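Local atomic coordinates of TRAP dicarboxylate transporter, DctP subunit (Anaerococcus prevoti, PDB entry 4N91), a protein that binds D-glucuronate, captured as both anomers, and probably delivers it to a TRAP transporter as the extracellular solute-binding subunit. Residues Ile89-Leu99 with Val240-Trp250; Gly226-Met236 with Met291-Gln300. All coordinates share one frame; numbering follows the deposited sequence. Where two conformers were deposited one is given.

Contact 1 of 2, residues Ile89-Leu99 with Val240-Trp250. With BDP (beta-D-glucopyranuronic acid), chain C.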
loop_
_atom_site.group_PDB
_atom_site.type_symbol
_atom_site.label_atom_id
_atom_site.label_comp_id
_atom_site.label_asym_id
_atom_site.label_seq_id
_atom_site.Cartn_x
_atom_site.Cartn_y
_atom_site.Cartn_z
ATOM N N ILE A 89 -9.460 14.034 11.004
ATOM C CA ILE A 89 -10.235 12.863 10.635
ATOM C C ILE A 89 -9.843 11.704 11.554
ATOM O O ILE A 89 -8.778 11.734 12.202
ATOM C CB ILE A 89 -10.055 12.501 9.156
ATOM C CG1 ILE A 89 -8.617 12.072 8.882
ATOM C CG2 ILE A 89 -10.431 13.700 8.275
ATOM C CD1 ILE A 89 -8.334 11.808 7.395
ATOM N N ASN A 90 -10.694 10.690 11.610
ATOM C CA ASN A 90 -10.513 9.622 12.590
ATOM C C ASN A 90 -9.668 8.451 12.065
ATOM O O ASN A 90 -8.864 7.872 12.789
ATOM C CB ASN A 90 -11.880 9.094 13.040
ATOM C CG ASN A 90 -12.779 10.193 13.590
ATOM O OD1 ASN A 90 -13.421 10.943 12.833
ATOM N ND2 ASN A 90 -12.808 10.317 14.918
ATOM N N ILE A 91 -9.872 8.111 10.795
ATOM C CA ILE A 91 -9.299 6.903 10.198
ATOM C C ILE A 91 -8.929 7.227 8.762
ATOM O O ILE A 91 -9.664 7.939 8.075
ATOM C CB ILE A 91 -10.308 5.761 10.161
ATOM C CG1 ILE A 91 -10.741 5.334 11.569
ATOM C CG2 ILE A 91 -9.751 4.558 9.368
ATOM C CD1 ILE A 91 -12.044 4.541 11.583
ATOM N N CYS A 92 -7.782 6.738 8.317
ATOM C CA CYS A 92 -7.522 6.764 6.882
ATOM C C CYS A 92 -6.722 5.568 6.451
ATOM O O CYS A 92 -6.239 4.791 7.264
ATOM C CB CYS A 92 -6.843 8.046 6.468
ATOM S SG CYS A 92 -5.059 8.158 6.741
ATOM N N VAL A 93 -6.595 5.423 5.141
ATOM C CA VAL A 93 -5.783 4.361 4.583
ATOM C C VAL A 93 -4.538 4.980 4.004
ATOM O O VAL A 93 -4.628 5.906 3.203
ATOM C CB VAL A 93 -6.551 3.585 3.478
ATOM C CG1 VAL A 93 -5.667 2.527 2.846
ATOM C CG2 VAL A 93 -7.776 2.912 4.047
ATOM N N ALA A 94 -3.387 4.444 4.392
ATOM C CA ALA A 94 -2.108 4.905 3.876
ATOM C C ALA A 94 -1.244 3.725 3.465
ATOM O O ALA A 94 -1.187 2.718 4.164
ATOM C CB ALA A 94 -1.377 5.711 4.939
ATOM N N SER A 95 -0.546 3.842 2.342
ATOM C CA SER A 95 0.398 2.811 1.966
ATOM C C SER A 95 1.529 2.761 2.969
ATOM O O SER A 95 2.000 3.793 3.462
ATOM C CB SER A 95 0.978 3.081 0.580
ATOM O OG SER A 95 1.941 2.109 0.226
ATOM N N ASN A 96 1.966 1.559 3.280
ATOM C CA ASN A 96 3.109 1.385 4.171
ATOM C C ASN A 96 4.317 2.187 3.661
ATOM O O ASN A 96 5.177 2.617 4.444
ATOM C CB ASN A 96 3.458 -0.087 4.233
ATOM C CG ASN A 96 4.366 -0.421 5.376
ATOM O OD1 ASN A 96 3.913 -0.616 6.494
ATOM N ND2 ASN A 96 5.651 -0.482 5.105
ATOM N N ALA A 97 4.389 2.365 2.342
ATOM C CA ALA A 97 5.511 3.070 1.725
ATOM C C ALA A 97 5.740 4.432 2.381
ATOM O O ALA A 97 6.876 4.854 2.552
ATOM C CB ALA A 97 5.278 3.235 0.222
ATOM N N ILE A 98 4.672 5.157 2.691
ATOM C CA ILE A 98 4.835 6.504 3.217
ATOM C C ILE A 98 4.928 6.564 4.734
ATOM O O ILE A 98 5.399 7.539 5.293
ATOM C CB ILE A 98 3.762 7.499 2.715
ATOM C CG1 ILE A 98 2.403 7.184 3.313
ATOM C CG2 ILE A 98 3.725 7.554 1.138
ATOM C CD1 ILE A 98 1.393 8.291 3.132
ATOM N N LEU A 99 4.532 5.497 5.416
ATOM C CA LEU A 99 4.535 5.515 6.872
ATOM C C LEU A 99 5.949 5.470 7.435
ATOM O O LEU A 99 6.177 5.913 8.552
ATOM C CB LEU A 99 3.701 4.389 7.434
ATOM C CG LEU A 99 2.203 4.527 7.111
ATOM C CD1 LEU A 99 1.457 3.340 7.679
ATOM C CD2 LEU A 99 1.616 5.819 7.642
ATOM N N VAL A 240 3.497 -4.323 -0.935
ATOM C CA VAL A 240 3.441 -3.233 0.044
ATOM C C VAL A 240 2.035 -3.146 0.604
ATOM O O VAL A 240 1.084 -2.826 -0.118
ATOM C CB VAL A 240 3.832 -1.865 -0.569
ATOM C CG1 VAL A 240 3.831 -0.787 0.509
ATOM C CG2 VAL A 240 5.212 -1.944 -1.247
ATOM N N PRO A 241 1.876 -3.455 1.891
ATOM C CA PRO A 241 0.503 -3.402 2.397
ATOM C C PRO A 241 -0.022 -1.989 2.486
ATOM O O PRO A 241 0.739 -1.061 2.771
ATOM C CB PRO A 241 0.616 -4.022 3.799
ATOM C CG PRO A 241 2.054 -3.752 4.220
ATOM C CD PRO A 241 2.854 -3.839 2.926
ATOM N N ASP A 242 -1.315 -1.825 2.261
ATOM C CA ASP A 242 -2.013 -0.624 2.684
ATOM C C ASP A 242 -2.371 -0.800 4.159
ATOM O O ASP A 242 -2.737 -1.905 4.611
ATOM C CB ASP A 242 -3.269 -0.396 1.834
ATOM C CG ASP A 242 -2.970 0.127 0.446
ATOM O OD1 ASP A 242 -1.927 0.810 0.247
ATOM O OD2 ASP A 242 -3.811 -0.113 -0.451
ATOM N N ILE A 243 -2.229 0.269 4.922
ATOM C CA ILE A 243 -2.457 0.222 6.360
ATOM C C ILE A 243 -3.627 1.121 6.718
ATOM O O ILE A 243 -3.703 2.271 6.272
ATOM C CB ILE A 243 -1.219 0.707 7.135
ATOM C CG1 ILE A 243 0.036 -0.040 6.667
ATOM C CG2 ILE A 243 -1.434 0.552 8.637
ATOM C CD1 ILE A 243 0.050 -1.539 6.957
ATOM N N VAL A 244 -4.557 0.599 7.507
ATOM C CA VAL A 244 -5.625 1.419 8.049
ATOM C C VAL A 244 -5.137 1.987 9.361
ATOM O O VAL A 244 -4.795 1.229 10.280
ATOM C CB VAL A 244 -6.887 0.583 8.279
ATOM C CG1 VAL A 244 -8.027 1.446 8.729
ATOM C CG2 VAL A 244 -7.239 -0.188 6.997
ATOM N N ILE A 245 -5.049 3.311 9.428
ATOM C CA ILE A 245 -4.575 3.966 10.632
ATOM C C ILE A 245 -5.705 4.749 11.281
ATOM O O ILE A 245 -6.566 5.290 10.602
ATOM C CB ILE A 245 -3.343 4.896 10.369
ATOM C CG1 ILE A 245 -3.676 6.017 9.394
ATOM C CG2 ILE A 245 -2.144 4.090 9.896
ATOM C CD1 ILE A 245 -2.599 7.099 9.330
ATOM N N ALA A 246 -5.701 4.778 12.607
ATOM C CA ALA A 246 -6.694 5.522 13.365
ATOM C C ALA A 246 -6.015 6.509 14.317
ATOM O O ALA A 246 -4.935 6.236 14.848
ATOM C CB ALA A 246 -7.567 4.552 14.148
ATOM N N ASN A 247 -6.634 7.672 14.493
ATOM C CA ASN A 247 -6.171 8.642 15.478
ATOM C C ASN A 247 -6.137 7.986 16.840
ATOM O O ASN A 247 -7.124 7.387 17.281
ATOM C CB ASN A 247 -7.058 9.880 15.512
ATOM C CG ASN A 247 -6.623 10.866 16.592
ATOM O OD1 ASN A 247 -7.166 10.867 17.699
ATOM N ND2 ASN A 247 -5.599 11.652 16.303
ATOM N N TYR A 248 -4.989 8.085 17.494
ATOM C CA TYR A 248 -4.740 7.299 18.708
ATOM C C TYR A 248 -5.607 7.763 19.900
ATOM O O TYR A 248 -6.237 6.939 20.580
ATOM C CB TYR A 248 -3.265 7.342 19.053
ATOM C CG TYR A 248 -2.920 6.484 20.246
ATOM C CD1 TYR A 248 -3.215 5.133 20.253
ATOM C CD2 TYR A 248 -2.305 7.026 21.358
ATOM C CE1 TYR A 248 -2.912 4.332 21.346
ATOM C CE2 TYR A 248 -2.000 6.225 22.462
ATOM C CZ TYR A 248 -2.297 4.883 22.435
ATOM O OH TYR A 248 -2.000 4.071 23.523
ATOM N N SER A 249 -5.672 9.075 20.115
ATOM C CA SER A 249 -6.509 9.614 21.198
ATOM C C SER A 249 -7.964 9.243 21.011
ATOM O O SER A 249 -8.658 8.847 21.961
ATOM C CB SER A 249 -6.364 11.141 21.285
ATOM O OG SER A 249 -5.071 11.473 21.713
ATOM N N TRP A 250 -8.427 9.340 19.770
ATOM C CA TRP A 250 -9.801 8.985 19.459
ATOM C C TRP A 250 -10.079 7.520 19.761
ATOM O O TRP A 250 -11.059 7.171 20.429
ATOM C CB TRP A 250 -10.141 9.289 17.988
ATOM C CG TRP A 250 -11.428 8.662 17.640
ATOM C CD1 TRP A 250 -12.667 9.043 18.067
ATOM C CD2 TRP A 250 -11.629 7.504 16.815
ATOM N NE1 TRP A 250 -13.617 8.214 17.564
ATOM C CE2 TRP A 250 -13.012 7.250 16.791
ATOM C CE3 TRP A 250 -10.773 6.656 16.106
ATOM C CZ2 TRP A 250 -13.566 6.179 16.089
ATOM C CZ3 TRP A 250 -11.328 5.599 15.393
ATOM C CH2 TRP A 250 -12.701 5.364 15.397
HETATM C C1 BDP C . -1.769 1.619 -4.492
HETATM C C2 BDP C . -1.995 1.636 -3.050
HETATM C C3 BDP C . -2.280 3.035 -2.585
HETATM C C4 BDP C . -1.199 3.917 -2.899
HETATM C C5 BDP C . -0.924 3.856 -4.351
HETATM C C6 BDP C . 0.338 4.670 -4.737
HETATM O O2 BDP C . -3.303 0.948 -2.940
HETATM O O3 BDP C . -2.543 3.036 -1.143
HETATM O O4 BDP C . -1.384 5.178 -2.502
HETATM O O5 BDP C . -0.661 2.473 -4.775
HETATM O O6A BDP C . 0.321 5.872 -4.396
HETATM O O1 BDP C . -1.232 0.311 -4.812
HETATM O O6B BDP C . 1.161 4.167 -5.535
HETATM O O HOH W 1 0.470 -0.192 -0.591
#
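Cys-92 with Ile-245 and Ala-94 with Ile-243 are the hydrogen-bonded pairs that join strand 91-95 to strand 242-247. The latter is the one reversed strand in the order 64-69, 31-36, 91-95, 242-247, 143-149, the topology of a type 2 periplasmic-binding-protein domain. Each pair exchanges two backbone bonds, and Asn-96 N to Pro-241 O and Asn-247 N to Asn-90 O extend the pairing at its two ends.

The middle is tight and buried. Cys-92 SG lies 3.7 Å from both CG1 and CD1 of Ile-245, on the face that helix 77-86 covers, and Leu-99 CD1 packs on Ile-243 CB at 3.8 Å. On the other face Ile-91 CG2 meets Val-244 CG1 at 3.6 Å.

The side nearer solvent is where Asn-90 meets Trp-250, both partly exposed. With CG anti to the backbone N (chi1 168°), the indole reaches Asn-90, whose CB stands over the six-membered ring, 4.1 Å from its centroid and 11° off the normal. Asn-90 ND2 hangs above the same ring system, 3.4 Å from Trp-250 CD1, the amide plane turned 71° from the ring, while OD1 takes the backbone N of Arg-34. Ile-91 CG1 lies 3.9 Å from Trp-250 CZ3. A serine in place of Trp-250 would probably open a gap here, leaving Asn-90 and the outer carbons of Ile-91 without the ring surface they rest on.

At the opposite end the strands line the sugar pocket: Asp-242 OD1 is 2.7 Å from O3 of the bound beta-D-glucuronate, and OD2 faces O2. Ser-95 OG accepts from Ala-97 N as an N-cap and also from Gln-177. It donates to a water that in turn donates to Val-240 O and to Asp-242 OD1.

Contact 2 of 2, residues Gly226-Met236 with Met291-Gln300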
loop_
_atom_site.group_PDB
_atom_site.type_symbol
_atom_site.label_atom_id
_atom_site.label_comp_id
_atom_site.label_asym_id
_atom_site.label_seq_id
_atom_site.Cartn_x
_atom_site.Cartn_y
_atom_site.Cartn_z
ATOM N N GLY A 226 -3.103 2.709 -17.779
ATOM C CA GLY A 226 -2.970 1.890 -18.972
ATOM C C GLY A 226 -3.410 2.576 -20.243
ATOM O O GLY A 226 -3.191 2.055 -21.352
ATOM N N GLU A 227 -3.990 3.765 -20.115
ATOM C CA GLU A 227 -4.311 4.570 -21.299
ATOM C C GLU A 227 -3.023 5.102 -21.917
ATOM O O GLU A 227 -2.937 5.283 -23.135
ATOM C CB GLU A 227 -5.233 5.743 -20.936
ATOM C CG GLU A 227 -6.606 5.345 -20.498
ATOM C CD GLU A 227 -7.466 6.549 -20.134
ATOM O OE1 GLU A 227 -7.055 7.694 -20.444
ATOM O OE2 GLU A 227 -8.549 6.345 -19.540
ATOM N N VAL A 228 -2.025 5.375 -21.072
ATOM C CA VAL A 228 -0.761 5.910 -21.509
ATOM C C VAL A 228 0.321 4.836 -21.547
ATOM O O VAL A 228 1.107 4.779 -22.485
ATOM C CB VAL A 228 -0.280 7.021 -20.565
ATOM C CG1 VAL A 228 1.146 7.452 -20.931
ATOM C CG2 VAL A 228 -1.252 8.196 -20.573
ATOM N N CYS A 229 0.360 3.975 -20.521
ATOM C CA CYS A 229 1.416 2.969 -20.405
ATOM C C CYS A 229 0.958 1.601 -20.805
ATOM O O CYS A 229 0.111 1.004 -20.135
ATOM C CB CYS A 229 1.958 2.868 -18.979
ATOM S SG CYS A 229 2.791 4.392 -18.454
ATOM N N LYS A 230 1.510 1.080 -21.903
ATOM C CA LYS A 230 1.056 -0.206 -22.389
ATOM C C LYS A 230 2.048 -1.340 -22.181
ATOM O O LYS A 230 1.831 -2.432 -22.695
ATOM C CB LYS A 230 0.714 -0.147 -23.882
ATOM C CG LYS A 230 -0.165 1.007 -24.330
ATOM C CD LYS A 230 -1.602 0.792 -23.946
ATOM C CE LYS A 230 -2.483 1.820 -24.683
ATOM N NZ LYS A 230 -3.778 1.943 -24.022
ATOM N N TYR A 231 3.162 -1.071 -21.498
ATOM C CA TYR A 231 4.118 -2.131 -21.174
ATOM C C TYR A 231 4.138 -2.331 -19.659
ATOM O O TYR A 231 4.618 -1.469 -18.924
ATOM C CB TYR A 231 5.526 -1.790 -21.644
ATOM C CG TYR A 231 5.652 -1.559 -23.134
ATOM C CD1 TYR A 231 5.602 -2.620 -24.035
ATOM C CD2 TYR A 231 5.835 -0.292 -23.639
ATOM C CE1 TYR A 231 5.724 -2.398 -25.389
ATOM C CE2 TYR A 231 5.944 -0.066 -25.003
ATOM C CZ TYR A 231 5.875 -1.115 -25.866
ATOM O OH TYR A 231 6.035 -0.873 -27.226
ATOM N N TYR A 232 3.627 -3.467 -19.209
ATOM C CA TYR A 232 3.595 -3.782 -17.788
ATOM C C TYR A 232 4.433 -5.019 -17.578
ATOM O O TYR A 232 4.103 -6.090 -18.085
ATOM C CB TYR A 232 2.167 -3.986 -17.298
ATOM C CG TYR A 232 2.024 -4.176 -15.788
ATOM C CD1 TYR A 232 2.279 -5.389 -15.191
ATOM C CD2 TYR A 232 1.599 -3.141 -14.976
ATOM C CE1 TYR A 232 2.129 -5.578 -13.827
ATOM C CE2 TYR A 232 1.469 -3.316 -13.592
ATOM C CZ TYR A 232 1.730 -4.557 -13.035
ATOM O OH TYR A 232 1.602 -4.751 -11.695
ATOM N N SER A 233 5.518 -4.862 -16.827
ATOM C CA SER A 233 6.541 -5.884 -16.695
ATOM C C SER A 233 6.632 -6.429 -15.256
ATOM O O SER A 233 7.027 -5.714 -14.350
ATOM C CB SER A 233 7.888 -5.306 -17.124
ATOM O OG SER A 233 8.928 -6.264 -16.991
ATOM N N TYR A 234 6.286 -7.700 -15.076
ATOM C CA TYR A 234 6.123 -8.299 -13.767
ATOM C C TYR A 234 7.433 -8.600 -13.045
ATOM O O TYR A 234 7.778 -9.770 -12.807
ATOM C CB TYR A 234 5.302 -9.575 -13.899
ATOM C CG TYR A 234 3.788 -9.408 -13.970
ATOM C CD1 TYR A 234 3.054 -9.132 -12.825
ATOM C CD2 TYR A 234 3.088 -9.575 -15.151
ATOM C CE1 TYR A 234 1.696 -9.012 -12.855
ATOM C CE2 TYR A 234 1.705 -9.439 -15.189
ATOM C CZ TYR A 234 1.019 -9.176 -14.022
ATOM O OH TYR A 234 -0.341 -9.084 -14.035
ATOM N N ASP A 235 8.161 -7.552 -12.701
ATOM C CA ASP A 235 9.356 -7.729 -11.895
ATOM C C ASP A 235 8.982 -7.958 -10.423
ATOM O O ASP A 235 9.775 -8.506 -9.662
ATOM C CB ASP A 235 10.300 -6.554 -12.048
ATOM C CG ASP A 235 9.764 -5.291 -11.429
ATOM O OD1 ASP A 235 8.695 -4.851 -11.884
ATOM O OD2 ASP A 235 10.407 -4.740 -10.499
HETATM N N MSE A 236 7.777 -7.523 -10.043
HETATM C CA MSE A 236 7.192 -7.758 -8.707
HETATM C C MSE A 236 8.163 -7.447 -7.550
HETATM O O MSE A 236 8.417 -8.283 -6.653
HETATM C CB MSE A 236 6.648 -9.195 -8.631
HETATM C CG MSE A 236 5.505 -9.437 -9.603
HETATM SE SE MSE A 236 4.960 -11.307 -9.703
HETATM C CE MSE A 236 4.183 -11.420 -7.923
HETATM N N MSE A 291 -7.557 -3.010 -23.129
HETATM C CA MSE A 291 -7.097 -1.645 -23.363
HETATM C C MSE A 291 -5.816 -1.609 -24.207
HETATM O O MSE A 291 -5.350 -0.538 -24.588
HETATM C CB MSE A 291 -6.792 -0.948 -22.033
HETATM C CG MSE A 291 -7.976 -0.540 -21.230
HETATM SE SE MSE A 291 -7.307 0.059 -19.484
HETATM C CE MSE A 291 -6.302 1.581 -20.081
ATOM N N GLY A 292 -5.209 -2.761 -24.450
ATOM C CA GLY A 292 -3.987 -2.806 -25.233
ATOM C C GLY A 292 -2.714 -2.939 -24.419
ATOM O O GLY A 292 -1.612 -2.833 -24.955
ATOM N N VAL A 293 -2.833 -3.176 -23.117
ATOM C CA VAL A 293 -1.622 -3.351 -22.333
ATOM C C VAL A 293 -1.005 -4.700 -22.640
ATOM O O VAL A 293 -1.684 -5.733 -22.690
ATOM C CB VAL A 293 -1.897 -3.218 -20.820
ATOM C CG1 VAL A 293 -0.649 -3.540 -19.998
ATOM C CG2 VAL A 293 -2.424 -1.839 -20.498
ATOM N N GLU A 294 0.298 -4.683 -22.838
ATOM C CA GLU A 294 1.073 -5.893 -22.982
ATOM C C GLU A 294 1.767 -6.252 -21.690
ATOM O O GLU A 294 2.505 -5.445 -21.102
ATOM C CB GLU A 294 2.083 -5.739 -24.114
ATOM C CG GLU A 294 3.012 -6.954 -24.267
ATOM C CD GLU A 294 4.029 -6.756 -25.353
ATOM O OE1 GLU A 294 3.848 -5.816 -26.152
ATOM O OE2 GLU A 294 5.001 -7.541 -25.416
ATOM N N PHE A 295 1.521 -7.467 -21.217
ATOM C CA PHE A 295 2.163 -7.944 -20.013
ATOM C C PHE A 295 3.448 -8.681 -20.377
ATOM O O PHE A 295 3.479 -9.500 -21.294
ATOM C CB PHE A 295 1.197 -8.815 -19.198
ATOM C CG PHE A 295 0.059 -8.042 -18.607
ATOM C CD1 PHE A 295 0.258 -7.287 -17.471
ATOM C CD2 PHE A 295 -1.195 -8.058 -19.179
ATOM C CE1 PHE A 295 -0.757 -6.563 -16.910
ATOM C CE2 PHE A 295 -2.226 -7.314 -18.641
ATOM C CZ PHE A 295 -2.011 -6.561 -17.491
ATOM N N ILE A 296 4.515 -8.319 -19.690
ATOM C CA ILE A 296 5.822 -8.931 -19.843
ATOM C C ILE A 296 6.208 -9.658 -18.557
ATOM O O ILE A 296 5.849 -9.215 -17.456
ATOM C CB ILE A 296 6.869 -7.847 -20.177
ATOM C CG1 ILE A 296 6.487 -7.156 -21.494
ATOM C CG2 ILE A 296 8.258 -8.451 -20.255
ATOM C CD1 ILE A 296 7.279 -5.901 -21.755
ATOM N N TYR A 297 6.906 -10.795 -18.708
ATOM C CA TYR A 297 7.304 -11.634 -17.574
ATOM C C TYR A 297 8.809 -11.758 -17.540
ATOM O O TYR A 297 9.370 -12.761 -18.007
ATOM C CB TYR A 297 6.621 -13.013 -17.684
ATOM C CG TYR A 297 5.125 -12.865 -17.790
ATOM C CD1 TYR A 297 4.342 -12.799 -16.660
ATOM C CD2 TYR A 297 4.507 -12.721 -19.023
ATOM C CE1 TYR A 297 2.966 -12.628 -16.756
ATOM C CE2 TYR A 297 3.131 -12.548 -19.123
ATOM C CZ TYR A 297 2.376 -12.495 -17.974
ATOM O OH TYR A 297 1.010 -12.312 -18.067
ATOM N N PRO A 298 9.485 -10.735 -17.004
ATOM C CA PRO A 298 10.941 -10.699 -17.061
ATOM C C PRO A 298 11.577 -11.641 -16.048
ATOM O O PRO A 298 10.950 -12.046 -15.068
ATOM C CB PRO A 298 11.257 -9.251 -16.688
ATOM C CG PRO A 298 10.135 -8.869 -15.748
ATOM C CD PRO A 298 8.924 -9.536 -16.343
ATOM N N ASP A 299 12.833 -11.970 -16.296
ATOM C CA ASP A 299 13.663 -12.646 -15.323
ATOM C C ASP A 299 13.818 -11.721 -14.114
ATOM O O ASP A 299 14.306 -10.602 -14.240
ATOM C CB ASP A 299 15.000 -12.928 -15.983
ATOM C CG ASP A 299 15.972 -13.638 -15.068
ATOM O OD1 ASP A 299 15.596 -14.028 -13.935
ATOM O OD2 ASP A 299 17.122 -13.803 -15.511
ATOM N N GLN A 300 13.377 -12.173 -12.948
ATOM C CA GLN A 300 13.451 -11.340 -11.749
ATOM C C GLN A 300 14.851 -11.247 -11.154
ATOM O O GLN A 300 15.168 -10.266 -10.475
ATOM C CB GLN A 300 12.441 -11.807 -10.694
ATOM C CG GLN A 300 11.009 -11.645 -11.180
ATOM C CD GLN A 300 9.966 -12.033 -10.155
ATOM O OE1 GLN A 300 10.286 -12.482 -9.063
ATOM N NE2 GLN A 300 8.693 -11.858 -10.515
HETATM O O HOH W 2 8.318 -12.123 -14.184
HETATM O O HOH W 3 8.652 -11.033 -6.480
#
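Lys-230 and Glu-294 begin the backbone bonding between strand 231-236 and strand 294-296, with Glu-294 N donating to Lys-230 O at 2.7 Å. Tyr-232 then gives its N-H to Glu-294 O almost straight (178°) and receives Ile-296 N on its O, before Tyr-234 N closes the series on Ile-296 O.

Side-chain polar bonds hold both ends. Lys-230, bent at chi2 (-76°), brings NZ to Met-291 O at 3.0 Å and to Gly-226 O at 2.7 Å, thus tying two carbonyls together. Gln-300 NE2 reaches Tyr-234 O at 3.2 Å, and a water donates to that same oxygen and to Pro-298 O.

Aromatic contacts fill one side. Tyr-232 CD1 comes in at the edge of the Phe-295 ring, 3.6 Å from its CD1. The Tyr-234 ring runs alongside that of Tyr-297, near parallel (13°) but slid apart, with CD2 3.5 Å from Tyr-297 CE1. The hydroxyls of Tyr-232 and Tyr-234 bond to Asn-215 O and Glu-217.

Helix 256-290 ends in a Schellman motif at Gly-292, and its chain then becomes a parallel edge strand: the return from the long helix characteristic of TRAP solute-binding proteins.

The two contacts lie on opposite sides of the chain's centre, with their own centres about 29 Å apart, and each belongs to a different sheet. Their segments alternate along the chain: 89-99, 226-236, 240-250, then 291-300. Strand 231-238 of contact 2 leads directly into strand 242-247 of contact 1, and the long helix 256-290 carries the chain back, so both crossings connect the two sheets of this two-lobed binding protein. The sugar is met directly by contact 1, whereas contact 2 lies farther off, the Tyr-232 side chain being about 9 Å from beta-D-glucuronate. This arrangement is consistent with lobes that close around a ligand held between them.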